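Glycosyl hydrolases family 2, sugar binding domain protein (Bacteroides uniformis str. 3978 T3 ii, PDB 6D1P) probably hydrolyses O-glycosidic bonds as a beta-glucuronidase of glycosyl hydrolase family 2, from a human gut bacterium. Local coordinates at residues V67-C72 / G188-Y193; F655-S660 / G685-T690. All coordinates share one frame; numbering follows the deposited sequence.

Contact 1 and contact 2 come in series along the chain, share no strand or sheet, and have the TIM-barrel domain between them. Contact 1 lies in the N-terminal sugar-binding domain, where the loop after strand 65-67, an outer strand of a six-stranded sheet, meets the loop entering strand 194-199 of a four-stranded sheet. Contact 2 lies in the DUF4982 region, where strand 651-656, the inner arm of a tight hairpin, pairs with strand 685-695. The centres of contacts 1 and 2 are about 50 Å apart. Contact 1 is buried, and its segment 188-193 also ties the sugar-binding domain to the TIM barrel through R192-E332 and Y193-E343; contact 2, peripheral and partly exposed, joins neighbouring strands within one sheet.

Contact 1 of 2, residues V67-C72 / G188-Y193; sequences VTLPHC and GGLYRY
P70 and Y191 face each other with their CA atoms 4.6 Å apart where two irregular segments, 67-72 and 188-193, run roughly antiparallel, their end-to-end directions 157° apart. This is loop-to-loop packing in the sugar-binding domain, the jelly-roll beta sandwich of family 2 hydrolases. L190 centres an inverse gamma turn, closed by a weak bond from Y191 N to G189 O. The turn presents L190 O to H71 N, which bonds to it at 2.9 Å and nearly straight, although the donor stands 48° above the carbonyl plane. Y92 OH ties the same two residues together from outside, bonding to H71 ND1 and L190 N. Glycine suits position 189: the backbone there has positive phi, which would jam a CB against the preceding carbonyl, and H71 O crowds the same place.

P70, preceded by a cis peptide bond, points its ring toward 188-193. CB rests 3.3 Å from Y191 O, while CD meets CE1 of the Y193 ring at 3.5 Å. That aromatic is itself engaged by R30 in a cation-pi contact and by E343 N at its hydroxyl. L69 adds an apolar touch at its branch end, CD1 lying 4.1 Å from L190 CD1. Leucine fits at 190 because its side chain also reaches I166 and C168 of strand 162-169. Y191 holds CG between its backbone N and carbonyl carbon (chi1 44°), which leads the ring away from P70 and sets the ring edge in plane with G188 O. C72 also approaches G188 O: CA makes a CH...O contact at 3.4 Å, and SG, anti to the backbone N, lies 3.6 Å from G188 O.

Contact 2 of 2, residues F655-S660 / G685-T690; sequences FVNGVS and GNNKIT
F655 and T690 form an antiparallel hydrogen-bonded pair with short, nearly straight bonds, F655 N to T690 O at 2.6 Å and T690 N to F655 O at 2.7 Å. Farther along, N657 grips K688 twice: its backbone N gives a hydrogen bond to K688 O (2.8 Å), and its side-chain OD1 accepts one from K688 N at 2.9 Å. The carboxamide thus takes the place of a main-chain carbonyl where the strand pairing ends, and asparagine has a further N-H to offer: ND2 reaches N687 OD1 at 3.2 Å, with the two amide planes only 25° apart. N687 ND2 is in turn held by R683 O.

Residues 655-660 form the tip of a two-residue beta hairpin, with a type I' turn from V656 to V659. N657 and G658 are classic occupants of its middle positions, where both take positive phi.

V656 and I689, a non-hydrogen-bonded pair, send their branched side chains side by side to one sheet face, CG2 of V656 meeting I689 CG1 at 4.2 Å. On the other face T690 places OG1 between its backbone N and carbonyl carbon (chi1 65°), bringing that hydroxyl 3.1 Å from F655 CB.

Contact 1 of 2, residues V67-C72 / G188-Y193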
ATOM      1  N   VAL A  67       8.536 -13.233  -8.115  1.00 26.39           N
ATOM      2  CA  VAL A  67       7.286 -13.405  -8.834  1.00 33.12           C
ATOM      3  C   VAL A  67       7.565 -14.096 -10.156  1.00 32.30           C
ATOM      4  O   VAL A  67       8.693 -14.108 -10.660  1.00 30.78           O
ATOM      5  CB  VAL A  67       6.560 -12.062  -9.087  1.00 31.09           C
ATOM      6  CG1 VAL A  67       6.223 -11.383  -7.765  1.00 28.73           C
ATOM      7  CG2 VAL A  67       7.431 -11.166  -9.942  1.00 25.52           C
ATOM      8  N   THR A  68       6.501 -14.658 -10.718  1.00 30.50           N
ATOM      9  CA  THR A  68       6.487 -15.222 -12.060  1.00 30.13           C
ATOM     10  C   THR A  68       5.556 -14.381 -12.932  1.00 30.77           C
ATOM     11  O   THR A  68       4.420 -14.092 -12.533  1.00 32.23           O
ATOM     12  CB  THR A  68       6.045 -16.690 -12.002  1.00 31.08           C
ATOM     13  OG1 THR A  68       7.112 -17.477 -11.450  1.00 34.72           O
ATOM     14  CG2 THR A  68       5.650 -17.242 -13.386  1.00 29.55           C
ATOM     15  N   LEU A  69       6.057 -13.947 -14.110  1.00 28.69           N
ATOM     16  CA  LEU A  69       5.257 -13.191 -15.077  1.00 30.40           C
ATOM     17  C   LEU A  69       4.327 -14.114 -15.863  1.00 30.27           C
ATOM     18  O   LEU A  69       4.637 -15.289 -16.074  1.00 30.82           O
ATOM     19  CB  LEU A  69       6.150 -12.426 -16.058  1.00 27.30           C
ATOM     20  CG  LEU A  69       7.104 -11.412 -15.402  1.00 29.76           C
ATOM     21  CD1 LEU A  69       7.602 -10.372 -16.385  1.00 24.77           C
ATOM     22  CD2 LEU A  69       6.451 -10.745 -14.206  1.00 26.99           C
ATOM     23  N   PRO A  70       3.171 -13.599 -16.321  1.00 33.17           N
ATOM     24  CA  PRO A  70       2.696 -12.224 -16.115  1.00 28.51           C
ATOM     25  C   PRO A  70       2.264 -11.945 -14.679  1.00 27.55           C
ATOM     26  O   PRO A  70       1.900 -12.856 -13.938  1.00 26.65           O
ATOM     27  CB  PRO A  70       1.503 -12.117 -17.062  1.00 26.79           C
ATOM     28  CG  PRO A  70       1.018 -13.500 -17.214  1.00 31.55           C
ATOM     29  CD  PRO A  70       2.241 -14.380 -17.155  1.00 33.00           C
ATOM     30  N   HIS A  71       2.290 -10.671 -14.308  1.00 26.78           N
ATOM     31  CA  HIS A  71       2.099 -10.259 -12.930  1.00 24.21           C
ATOM     32  C   HIS A  71       1.332  -8.946 -12.886  1.00 26.47           C
ATOM     33  O   HIS A  71       1.490  -8.079 -13.755  1.00 24.25           O
ATOM     34  CB  HIS A  71       3.442 -10.116 -12.230  1.00 23.13           C
ATOM     35  CG  HIS A  71       3.338  -9.499 -10.878  1.00 26.99           C
ATOM     36  ND1 HIS A  71       3.502  -8.145 -10.667  1.00 23.69           N
ATOM     37  CD2 HIS A  71       3.052 -10.043  -9.672  1.00 25.88           C
ATOM     38  CE1 HIS A  71       3.341  -7.888  -9.382  1.00 25.49           C
ATOM     39  NE2 HIS A  71       3.065  -9.022  -8.758  1.00 27.18           N
ATOM     40  N   CYS A  72       0.516  -8.791 -11.847  1.00 25.31           N
ATOM     41  CA  CYS A  72      -0.347  -7.624 -11.754  1.00 24.84           C
ATOM     42  C   CYS A  72      -0.319  -7.054 -10.340  1.00 24.47           C
ATOM     43  O   CYS A  72      -0.432  -7.807  -9.368  1.00 21.23           O
ATOM     44  CB  CYS A  72      -1.777  -8.000 -12.164  1.00 23.16           C
ATOM     45  SG  CYS A  72      -2.963  -6.674 -11.991  1.00 23.35           S
ATOM     46  N   GLY A 188      -2.171  -2.278 -12.959  1.00 24.18           N
ATOM     47  CA  GLY A 188      -0.749  -1.983 -13.026  1.00 20.95           C
ATOM     48  C   GLY A 188       0.081  -3.247 -13.168  1.00 23.59           C
ATOM     49  O   GLY A 188      -0.305  -4.319 -12.698  1.00 19.61           O
ATOM     50  N   GLY A 189       1.233  -3.109 -13.832  1.00 25.43           N
ATOM     51  CA  GLY A 189       2.263  -4.131 -13.857  1.00 23.43           C
ATOM     52  C   GLY A 189       2.430  -4.765 -15.230  1.00 26.20           C
ATOM     53  O   GLY A 189       1.819  -4.359 -16.221  1.00 24.58           O
ATOM     54  N   LEU A 190       3.289  -5.791 -15.268  1.00 25.94           N
ATOM     55  CA  LEU A 190       3.611  -6.526 -16.496  1.00 26.55           C
ATOM     56  C   LEU A 190       2.644  -7.700 -16.623  1.00 25.95           C
ATOM     57  O   LEU A 190       2.982  -8.879 -16.483  1.00 22.10           O
ATOM     58  CB  LEU A 190       5.070  -6.973 -16.481  1.00 25.19           C
ATOM     59  CG  LEU A 190       6.068  -5.806 -16.377  1.00 25.13           C
ATOM     60  CD1 LEU A 190       7.447  -6.284 -15.965  1.00 22.85           C
ATOM     61  CD2 LEU A 190       6.139  -5.011 -17.694  1.00 22.76           C
ATOM     62  N   TYR A 191       1.394  -7.344 -16.860  1.00 27.86           N
ATOM     63  CA  TYR A 191       0.327  -8.321 -16.822  1.00 21.89           C
ATOM     64  C   TYR A 191       0.131  -9.025 -18.148  1.00 23.10           C
ATOM     65  O   TYR A 191      -0.715  -9.917 -18.241  1.00 26.68           O
ATOM     66  CB  TYR A 191      -0.971  -7.663 -16.355  1.00 23.31           C
ATOM     67  CG  TYR A 191      -1.301  -6.302 -16.958  1.00 26.85           C
ATOM     68  CD1 TYR A 191      -1.617  -6.169 -18.312  1.00 26.12           C
ATOM     69  CD2 TYR A 191      -1.361  -5.158 -16.154  1.00 22.53           C
ATOM     70  CE1 TYR A 191      -1.949  -4.932 -18.856  1.00 23.91           C
ATOM     71  CE2 TYR A 191      -1.697  -3.933 -16.677  1.00 21.49           C
ATOM     72  CZ  TYR A 191      -1.987  -3.815 -18.034  1.00 23.57           C
ATOM     73  OH  TYR A 191      -2.324  -2.587 -18.564  1.00 20.85           O
ATOM     74  N   ARG A 192       0.891  -8.659 -19.173  1.00 27.20           N
ATOM     75  CA  ARG A 192       0.974  -9.452 -20.388  1.00 31.86           C
ATOM     76  C   ARG A 192       2.430  -9.806 -20.621  1.00 29.41           C
ATOM     77  O   ARG A 192       3.334  -9.128 -20.123  1.00 28.61           O
ATOM     78  CB  ARG A 192       0.421  -8.734 -21.627  1.00 26.14           C
ATOM     79  CG  ARG A 192      -1.031  -8.458 -21.562  1.00 22.89           C
ATOM     80  CD  ARG A 192      -1.492  -7.885 -22.882  1.00 26.96           C
ATOM     81  NE  ARG A 192      -2.807  -7.282 -22.746  1.00 25.72           N
ATOM     82  CZ  ARG A 192      -3.255  -6.303 -23.514  1.00 24.60           C
ATOM     83  NH1 ARG A 192      -2.485  -5.828 -24.477  1.00 24.62           N
ATOM     84  NH2 ARG A 192      -4.469  -5.796 -23.321  1.00 22.46           N
ATOM     85  N   TYR A 193       2.623 -10.862 -21.407  1.00 26.83           N
ATOM     86  CA  TYR A 193       3.939 -11.440 -21.607  1.00 25.59           C
ATOM     87  C   TYR A 193       4.954 -10.415 -22.085  1.00 31.91           C
ATOM     88  O   TYR A 193       4.657  -9.533 -22.903  1.00 29.32           O
ATOM     89  CB  TYR A 193       3.855 -12.580 -22.618  1.00 30.86           C
ATOM     90  CG  TYR A 193       3.088 -13.771 -22.088  1.00 34.34           C
ATOM     91  CD1 TYR A 193       3.522 -14.445 -20.947  1.00 28.07           C
ATOM     92  CD2 TYR A 193       1.934 -14.224 -22.730  1.00 31.54           C
ATOM     93  CE1 TYR A 193       2.828 -15.526 -20.455  1.00 28.18           C
ATOM     94  CE2 TYR A 193       1.244 -15.308 -22.254  1.00 28.14           C
ATOM     95  CZ  TYR A 193       1.685 -15.955 -21.112  1.00 31.32           C
ATOM     96  OH  TYR A 193       0.983 -17.037 -20.615  1.00 30.86           O
TER

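Contact 2 of 2, residues F655-S660 / G685-T690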
ATOM      1  N   PHE A 655     -39.287 -35.217 -15.052  1.00 40.21           N
ATOM      2  CA  PHE A 655     -39.716 -36.198 -14.068  1.00 41.62           C
ATOM      3  C   PHE A 655     -39.501 -35.603 -12.689  1.00 40.83           C
ATOM      4  O   PHE A 655     -38.433 -35.043 -12.413  1.00 44.34           O
ATOM      5  CB  PHE A 655     -38.943 -37.517 -14.179  1.00 40.73           C
ATOM      6  CG  PHE A 655     -38.906 -38.108 -15.560  1.00 39.13           C
ATOM      7  CD1 PHE A 655     -39.820 -39.085 -15.938  1.00 40.63           C
ATOM      8  CD2 PHE A 655     -37.919 -37.737 -16.459  1.00 38.79           C
ATOM      9  CE1 PHE A 655     -39.768 -39.649 -17.209  1.00 39.70           C
ATOM     10  CE2 PHE A 655     -37.867 -38.291 -17.736  1.00 39.25           C
ATOM     11  CZ  PHE A 655     -38.793 -39.250 -18.107  1.00 39.01           C
ATOM     12  N   VAL A 656     -40.506 -35.731 -11.832  1.00 38.00           N
ATOM     13  CA  VAL A 656     -40.430 -35.290 -10.449  1.00 41.98           C
ATOM     14  C   VAL A 656     -40.694 -36.497  -9.552  1.00 48.78           C
ATOM     15  O   VAL A 656     -41.768 -37.115  -9.631  1.00 46.55           O
ATOM     16  CB  VAL A 656     -41.419 -34.153 -10.168  1.00 39.93           C
ATOM     17  CG1 VAL A 656     -41.294 -33.685  -8.720  1.00 36.77           C
ATOM     18  CG2 VAL A 656     -41.152 -33.020 -11.134  1.00 36.85           C
ATOM     19  N   ASN A 657     -39.705 -36.844  -8.719  1.00 43.22           N
ATOM     20  CA  ASN A 657     -39.811 -37.970  -7.782  1.00 43.77           C
ATOM     21  C   ASN A 657     -40.237 -39.256  -8.496  1.00 41.88           C
ATOM     22  O   ASN A 657     -41.078 -40.015  -8.012  1.00 44.63           O
ATOM     23  CB  ASN A 657     -40.764 -37.625  -6.631  1.00 40.87           C
ATOM     24  CG  ASN A 657     -40.181 -36.590  -5.679  1.00 43.26           C
ATOM     25  OD1 ASN A 657     -38.960 -36.476  -5.545  1.00 40.06           O
ATOM     26  ND2 ASN A 657     -41.051 -35.841  -5.002  1.00 40.81           N
ATOM     27  N   GLY A 658     -39.650 -39.496  -9.674  1.00 38.95           N
ATOM     28  CA  GLY A 658     -39.978 -40.642 -10.498  1.00 45.35           C
ATOM     29  C   GLY A 658     -41.199 -40.492 -11.389  1.00 45.27           C
ATOM     30  O   GLY A 658     -41.328 -41.246 -12.360  1.00 41.39           O
ATOM     31  N   VAL A 659     -42.090 -39.543 -11.098  1.00 44.85           N
ATOM     32  CA  VAL A 659     -43.351 -39.380 -11.817  1.00 42.78           C
ATOM     33  C   VAL A 659     -43.161 -38.435 -13.002  1.00 45.95           C
ATOM     34  O   VAL A 659     -42.891 -37.239 -12.817  1.00 39.31           O
ATOM     35  CB  VAL A 659     -44.438 -38.842 -10.880  1.00 42.51           C
ATOM     36  CG1 VAL A 659     -45.756 -38.682 -11.639  1.00 36.02           C
ATOM     37  CG2 VAL A 659     -44.573 -39.740  -9.667  1.00 36.71           C
ATOM     38  N   SER A 660     -43.340 -38.962 -14.218  1.00 45.32           N
ATOM     39  CA  SER A 660     -43.289 -38.127 -15.417  1.00 44.66           C
ATOM     40  C   SER A 660     -44.328 -37.011 -15.353  1.00 45.05           C
ATOM     41  O   SER A 660     -45.464 -37.217 -14.913  1.00 42.35           O
ATOM     42  CB  SER A 660     -43.516 -38.962 -16.677  1.00 41.50           C
ATOM     43  OG  SER A 660     -43.601 -38.126 -17.825  1.00 41.37           O
ATOM     44  N   GLY A 685     -39.210 -31.590   2.492  1.00 41.23           N
ATOM     45  CA  GLY A 685     -38.021 -32.406   2.463  1.00 40.47           C
ATOM     46  C   GLY A 685     -37.392 -32.416   1.088  1.00 38.59           C
ATOM     47  O   GLY A 685     -37.576 -31.498   0.286  1.00 36.65           O
ATOM     48  N   ASN A 686     -36.634 -33.476   0.816  1.00 37.53           N
ATOM     49  CA  ASN A 686     -35.895 -33.567  -0.435  1.00 37.23           C
ATOM     50  C   ASN A 686     -36.827 -33.907  -1.586  1.00 38.70           C
ATOM     51  O   ASN A 686     -37.862 -34.556  -1.408  1.00 44.07           O
ATOM     52  CB  ASN A 686     -34.793 -34.621  -0.343  1.00 35.66           C
ATOM     53  CG  ASN A 686     -33.673 -34.395  -1.356  1.00 42.00           C
ATOM     54  OD1 ASN A 686     -33.344 -33.249  -1.719  1.00 37.05           O
ATOM     55  ND2 ASN A 686     -33.075 -35.492  -1.819  1.00 41.06           N
ATOM     56  N   ASN A 687     -36.447 -33.463  -2.778  1.00 37.03           N
ATOM     57  CA  ASN A 687     -37.173 -33.777  -4.000  1.00 38.76           C
ATOM     58  C   ASN A 687     -36.167 -34.038  -5.109  1.00 40.75           C
ATOM     59  O   ASN A 687     -35.185 -33.299  -5.246  1.00 40.58           O
ATOM     60  CB  ASN A 687     -38.106 -32.640  -4.411  1.00 33.07           C
ATOM     61  CG  ASN A 687     -39.268 -32.478  -3.475  1.00 38.75           C
ATOM     62  OD1 ASN A 687     -40.371 -32.942  -3.763  1.00 43.17           O
ATOM     63  ND2 ASN A 687     -39.039 -31.822  -2.342  1.00 36.03           N
ATOM     64  N   LYS A 688     -36.401 -35.091  -5.887  1.00 34.61           N
ATOM     65  CA  LYS A 688     -35.579 -35.368  -7.056  1.00 37.92           C
ATOM     66  C   LYS A 688     -36.322 -34.903  -8.302  1.00 39.61           C
ATOM     67  O   LYS A 688     -37.510 -35.194  -8.467  1.00 40.45           O
ATOM     68  CB  LYS A 688     -35.231 -36.850  -7.154  1.00 40.04           C
ATOM     69  CG  LYS A 688     -34.135 -37.147  -8.158  1.00 40.80           C
ATOM     70  CD  LYS A 688     -33.603 -38.563  -7.959  1.00 44.51           C
ATOM     71  CE  LYS A 688     -33.726 -39.383  -9.238  1.00 48.23           C
ATOM     72  NZ  LYS A 688     -33.661 -40.871  -8.962  1.00 46.70           N
ATOM     73  N   ILE A 689     -35.632 -34.141  -9.142  1.00 39.97           N
ATOM     74  CA  ILE A 689     -36.193 -33.586 -10.366  1.00 35.57           C
ATOM     75  C   ILE A 689     -35.238 -33.949 -11.483  1.00 35.04           C
ATOM     76  O   ILE A 689     -34.051 -33.615 -11.421  1.00 35.47           O
ATOM     77  CB  ILE A 689     -36.383 -32.063 -10.286  1.00 32.82           C
ATOM     78  CG1 ILE A 689     -37.574 -31.726  -9.391  1.00 35.44           C
ATOM     79  CG2 ILE A 689     -36.579 -31.468 -11.678  1.00 31.88           C
ATOM     80  CD1 ILE A 689     -37.347 -30.540  -8.485  1.00 38.76           C
ATOM     81  N   THR A 690     -35.735 -34.665 -12.479  1.00 36.54           N
ATOM     82  CA  THR A 690     -34.903 -35.044 -13.604  1.00 37.17           C
ATOM     83  C   THR A 690     -35.575 -34.617 -14.892  1.00 34.49           C
ATOM     84  O   THR A 690     -36.785 -34.389 -14.944  1.00 34.62           O
ATOM     85  CB  THR A 690     -34.646 -36.550 -13.638  1.00 40.21           C
ATOM     86  OG1 THR A 690     -35.890 -37.223 -13.868  1.00 41.74           O
ATOM     87  CG2 THR A 690     -34.041 -37.015 -12.324  1.00 35.86           C
TER